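Local coordinates for putative NADH-flavin reductase (Lactobacillus casei ATCC 334, PDB 3H2S), which binds NADPH in a Rossmann-type domain and probably works as an NAD(P)H-dependent oxidoreductase, at residues M1-G13 and D59-S71. Numbering follows the deposited sequence.
With NDP (NADPH dihydro-nicotinamide-adenine-dinucleotide phosphate), chain C.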
# COMPACT_ATOMS: atom_id res chain seq x y z
N MSE A 1 -23.60 -12.39 -10.59
CA MSE A 1 -22.96 -11.20 -9.98
C MSE A 1 -22.09 -10.48 -11.01
O MSE A 1 -21.81 -11.04 -12.08
CB MSE A 1 -22.11 -11.62 -8.76
CG MSE A 1 -20.65 -11.98 -9.08
SE MSE A 1 -19.61 -12.56 -7.51
CE MSE A 1 -20.29 -11.26 -6.21
N LYS A 2 -21.68 -9.26 -10.70
CA LYS A 2 -20.82 -8.50 -11.59
C LYS A 2 -19.37 -8.52 -11.13
O LYS A 2 -19.06 -8.26 -9.96
CB LYS A 2 -21.32 -7.06 -11.76
CG LYS A 2 -20.56 -6.31 -12.82
CD LYS A 2 -21.14 -4.94 -13.09
CE LYS A 2 -20.36 -4.24 -14.18
NZ LYS A 2 -20.98 -2.93 -14.52
N ILE A 3 -18.49 -8.91 -12.04
CA ILE A 3 -17.09 -9.17 -11.70
C ILE A 3 -16.21 -8.31 -12.60
O ILE A 3 -16.25 -8.45 -13.83
CB ILE A 3 -16.71 -10.68 -11.92
CG1 ILE A 3 -17.70 -11.61 -11.21
CG2 ILE A 3 -15.28 -10.95 -11.45
CD1 ILE A 3 -17.36 -13.12 -11.36
N ALA A 4 -15.43 -7.42 -12.00
CA ALA A 4 -14.38 -6.70 -12.72
C ALA A 4 -13.11 -7.54 -12.72
O ALA A 4 -12.68 -8.00 -11.66
CB ALA A 4 -14.11 -5.34 -12.08
N VAL A 5 -12.52 -7.75 -13.89
CA VAL A 5 -11.26 -8.50 -13.97
C VAL A 5 -10.13 -7.57 -14.40
O VAL A 5 -10.14 -7.02 -15.51
CB VAL A 5 -11.38 -9.69 -14.95
CG1 VAL A 5 -10.05 -10.45 -15.04
CG2 VAL A 5 -12.54 -10.59 -14.54
N LEU A 6 -9.18 -7.36 -13.49
CA LEU A 6 -7.98 -6.59 -13.82
C LEU A 6 -6.95 -7.52 -14.45
O LEU A 6 -6.79 -8.65 -14.01
CB LEU A 6 -7.40 -5.94 -12.57
CG LEU A 6 -7.96 -4.62 -12.01
CD1 LEU A 6 -9.45 -4.44 -12.18
CD2 LEU A 6 -7.53 -4.44 -10.55
N GLY A 7 -6.31 -7.09 -15.53
CA GLY A 7 -5.45 -7.99 -16.29
C GLY A 7 -6.27 -9.06 -16.99
O GLY A 7 -5.80 -10.18 -17.20
N ALA A 8 -7.45 -8.67 -17.48
CA ALA A 8 -8.38 -9.57 -18.17
C ALA A 8 -7.83 -10.15 -19.48
O ALA A 8 -8.22 -11.24 -19.88
CB ALA A 8 -9.72 -8.85 -18.42
N THR A 9 -6.89 -9.45 -20.12
CA THR A 9 -6.29 -9.92 -21.37
C THR A 9 -5.10 -10.86 -21.17
O THR A 9 -4.62 -11.48 -22.13
CB THR A 9 -5.84 -8.74 -22.26
OG1 THR A 9 -4.95 -7.90 -21.53
CG2 THR A 9 -7.07 -7.94 -22.71
N GLY A 10 -4.70 -11.03 -19.91
CA GLY A 10 -3.55 -11.89 -19.57
C GLY A 10 -3.89 -13.37 -19.64
O GLY A 10 -5.02 -13.75 -19.95
N ARG A 11 -2.92 -14.20 -19.29
CA ARG A 11 -3.10 -15.65 -19.32
C ARG A 11 -4.12 -16.09 -18.26
O ARG A 11 -5.11 -16.73 -18.60
CB ARG A 11 -1.76 -16.37 -19.11
CG ARG A 11 -0.68 -15.95 -20.16
CD ARG A 11 0.72 -16.38 -19.75
NE ARG A 11 0.81 -17.83 -19.62
CZ ARG A 11 0.92 -18.48 -18.47
NH1 ARG A 11 0.98 -17.81 -17.32
NH2 ARG A 11 1.01 -19.80 -18.47
N ALA A 12 -3.87 -15.73 -17.00
CA ALA A 12 -4.82 -16.01 -15.91
C ALA A 12 -6.13 -15.26 -16.13
O ALA A 12 -7.22 -15.85 -16.04
CB ALA A 12 -4.22 -15.65 -14.56
N GLY A 13 -6.02 -13.99 -16.48
CA GLY A 13 -7.20 -13.13 -16.65
C GLY A 13 -8.20 -13.59 -17.69
O GLY A 13 -9.41 -13.59 -17.44
N ASP A 59 -15.94 3.68 -10.65
CA ASP A 59 -15.72 2.62 -11.64
C ASP A 59 -16.16 1.27 -11.10
O ASP A 59 -16.51 0.36 -11.87
CB ASP A 59 -14.24 2.55 -12.06
CG ASP A 59 -13.80 3.72 -12.91
OD1 ASP A 59 -14.66 4.29 -13.63
OD2 ASP A 59 -12.62 4.13 -12.81
N LEU A 60 -16.01 1.09 -9.79
CA LEU A 60 -16.17 -0.22 -9.17
C LEU A 60 -17.49 -0.37 -8.41
O LEU A 60 -17.74 -1.41 -7.81
CB LEU A 60 -14.99 -0.54 -8.25
CG LEU A 60 -13.68 -0.98 -8.90
CD1 LEU A 60 -12.77 -1.64 -7.89
CD2 LEU A 60 -13.94 -1.90 -10.08
N ASP A 61 -18.31 0.67 -8.37
CA ASP A 61 -19.46 0.64 -7.47
C ASP A 61 -20.60 -0.27 -7.93
O ASP A 61 -21.35 -0.79 -7.11
CB ASP A 61 -19.97 2.04 -7.12
CG ASP A 61 -20.53 2.12 -5.71
OD1 ASP A 61 -20.54 1.09 -5.01
OD2 ASP A 61 -20.97 3.22 -5.30
N SER A 62 -20.65 -0.55 -9.23
CA SER A 62 -21.63 -1.50 -9.74
C SER A 62 -21.18 -2.96 -9.62
O SER A 62 -21.96 -3.88 -9.91
CB SER A 62 -22.01 -1.18 -11.19
OG SER A 62 -20.92 -1.43 -12.05
N VAL A 63 -19.92 -3.19 -9.25
CA VAL A 63 -19.39 -4.55 -9.24
C VAL A 63 -19.45 -5.21 -7.85
O VAL A 63 -19.31 -4.55 -6.82
CB VAL A 63 -17.95 -4.63 -9.82
CG1 VAL A 63 -17.84 -3.82 -11.11
CG2 VAL A 63 -16.95 -4.18 -8.80
N ASP A 64 -19.70 -6.52 -7.84
CA ASP A 64 -19.80 -7.30 -6.61
C ASP A 64 -18.45 -7.92 -6.24
O ASP A 64 -18.19 -8.23 -5.07
CB ASP A 64 -20.86 -8.41 -6.79
CG ASP A 64 -22.22 -7.86 -7.19
OD1 ASP A 64 -22.67 -8.11 -8.34
OD2 ASP A 64 -22.85 -7.17 -6.36
N ALA A 65 -17.60 -8.10 -7.24
CA ALA A 65 -16.27 -8.67 -7.02
C ALA A 65 -15.25 -8.12 -8.01
O ALA A 65 -15.59 -7.74 -9.14
CB ALA A 65 -16.31 -10.18 -7.14
N VAL A 66 -14.00 -8.16 -7.59
CA VAL A 66 -12.87 -7.77 -8.41
C VAL A 66 -11.81 -8.86 -8.35
O VAL A 66 -11.52 -9.39 -7.28
CB VAL A 66 -12.24 -6.44 -7.92
CG1 VAL A 66 -11.05 -6.05 -8.81
CG2 VAL A 66 -13.29 -5.33 -7.94
N VAL A 67 -11.22 -9.18 -9.50
CA VAL A 67 -10.11 -10.11 -9.51
C VAL A 67 -8.86 -9.43 -10.03
O VAL A 67 -8.88 -8.81 -11.10
CB VAL A 67 -10.41 -11.37 -10.36
CG1 VAL A 67 -9.19 -12.33 -10.34
CG2 VAL A 67 -11.66 -12.07 -9.82
N ASP A 68 -7.78 -9.48 -9.25
CA ASP A 68 -6.50 -8.91 -9.66
C ASP A 68 -5.62 -9.97 -10.35
O ASP A 68 -5.01 -10.81 -9.68
CB ASP A 68 -5.78 -8.27 -8.45
CG ASP A 68 -4.41 -7.69 -8.80
OD1 ASP A 68 -3.90 -7.92 -9.92
OD2 ASP A 68 -3.82 -6.99 -7.93
N ALA A 69 -5.65 -9.99 -11.68
CA ALA A 69 -4.81 -10.91 -12.44
C ALA A 69 -3.72 -10.17 -13.21
O ALA A 69 -3.28 -10.63 -14.26
CB ALA A 69 -5.68 -11.74 -13.42
N LEU A 70 -3.34 -9.00 -12.72
CA LEU A 70 -2.28 -8.22 -13.35
C LEU A 70 -0.92 -8.83 -13.05
O LEU A 70 -0.73 -9.45 -11.99
CB LEU A 70 -2.30 -6.77 -12.83
CG LEU A 70 -3.51 -5.93 -13.21
CD1 LEU A 70 -3.71 -4.79 -12.20
CD2 LEU A 70 -3.42 -5.40 -14.64
N SER A 71 0.03 -8.62 -13.96
CA SER A 71 1.40 -9.05 -13.73
C SER A 71 2.43 -8.07 -14.27
O SER A 71 2.08 -7.04 -14.86
CB SER A 71 1.64 -10.44 -14.32
OG SER A 71 2.73 -11.06 -13.65
PA NDP C . 0.15 -12.02 -17.93
O1A NDP C . 1.66 -11.69 -18.15
O2A NDP C . -0.52 -12.93 -18.89
O5B NDP C . -0.37 -10.42 -18.10
C5B NDP C . -1.20 -10.07 -16.96
C4B NDP C . -2.04 -8.77 -17.27
O4B NDP C . -1.29 -7.65 -16.84
C3B NDP C . -2.26 -8.54 -18.80
O3B NDP C . -3.64 -8.39 -18.97
C2B NDP C . -1.50 -7.18 -19.06
O2B NDP C . -2.00 -6.35 -20.04
C1B NDP C . -1.64 -6.56 -17.63
N9A NDP C . -0.61 -5.53 -17.41
C8A NDP C . 0.78 -5.79 -17.33
N7A NDP C . 1.50 -4.69 -17.09
C5A NDP C . 0.54 -3.66 -16.99
C6A NDP C . 0.72 -2.29 -16.72
N6A NDP C . 1.98 -1.81 -16.57
N1A NDP C . -0.35 -1.44 -16.92
C2A NDP C . -1.58 -2.03 -17.06
N3A NDP C . -1.90 -3.36 -17.13
C4A NDP C . -0.78 -4.16 -17.17
O3 NDP C . 0.28 -12.72 -16.53
PN NDP C . -0.12 -14.12 -15.81
O1N NDP C . -1.60 -14.43 -16.14
O2N NDP C . 0.84 -15.11 -16.40
O5D NDP C . -0.03 -14.01 -14.18
C5D NDP C . -1.15 -13.63 -13.38
C4D NDP C . -0.69 -13.67 -11.91
O4D NDP C . -0.08 -14.94 -11.74
C3D NDP C . 0.34 -12.59 -11.44
O3D NDP C . 0.10 -12.26 -10.12
C2D NDP C . 1.69 -13.37 -11.65
O2D NDP C . 2.68 -12.91 -10.76
C1D NDP C . 1.20 -14.78 -11.17
N1N NDP C . 2.17 -15.82 -11.52
C2N NDP C . 2.85 -16.47 -10.40
C3N NDP C . 4.02 -17.37 -10.79
C7N NDP C . 4.30 -18.36 -9.68
O7N NDP C . 4.26 -18.00 -8.51
N7N NDP C . 4.76 -19.63 -10.02
C4N NDP C . 4.05 -17.97 -12.18
C5N NDP C . 3.56 -17.06 -13.27
C6N NDP C . 2.54 -16.01 -12.92
P2B NDP C . -1.70 -6.66 -21.62
O1X NDP C . -2.52 -7.94 -22.04
O2X NDP C . -2.39 -5.50 -22.42
O3X NDP C . -0.25 -6.82 -21.90
O HOH W 1 -3.59 -12.51 -16.35
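With its CG anti to the backbone N (chi1 -172°) and every later torsion extended, K2 runs past V63 CG1 and brings NZ within 2.9 Å of S62 OG in a hydrogen bond. D64 turns its CG beside its own backbone N (chi1 -56°), which lets OD1 take the K2 amide through the anti lone pair, at 2.8 Å and almost straight. These bonds fasten the start of two neighbouring parallel strands, 2-6 and 65-68, at the heart of a Rossmann fold. K2 O is gripped twice, by the amides of D64 and A65. An alanine in place of K2 would probably leave S62 OG without its ammonium partner and uncover V63 CG1. Farther along, V67 N meets A4 O at 2.9 Å and L6 N meets V67 O, both donors nearly in line with the carbonyl. On one face of the sheet I3 CG2 and V67 CG2 lie side by side beneath helix 189-201; on the other, A4 CB touches L60 CD2, and L6 CB packs against L70 CD1 at 3.9 Å. At the end of strand 65-68, D68 OD1 accepts from L70 N in an Asx turn. The glycine-rich turn 7-10 leads into helix 11-22, whose first amides hold the NADPH diphosphate: R11 N binds O2A and A12 N binds O1N. R11 NH1 adds a bond to O2N from the edge of its guanidinium group. Linking the two segments here, a water accepts from G13 N and lies 2.8 Å from both A69 O and NADPH O1N.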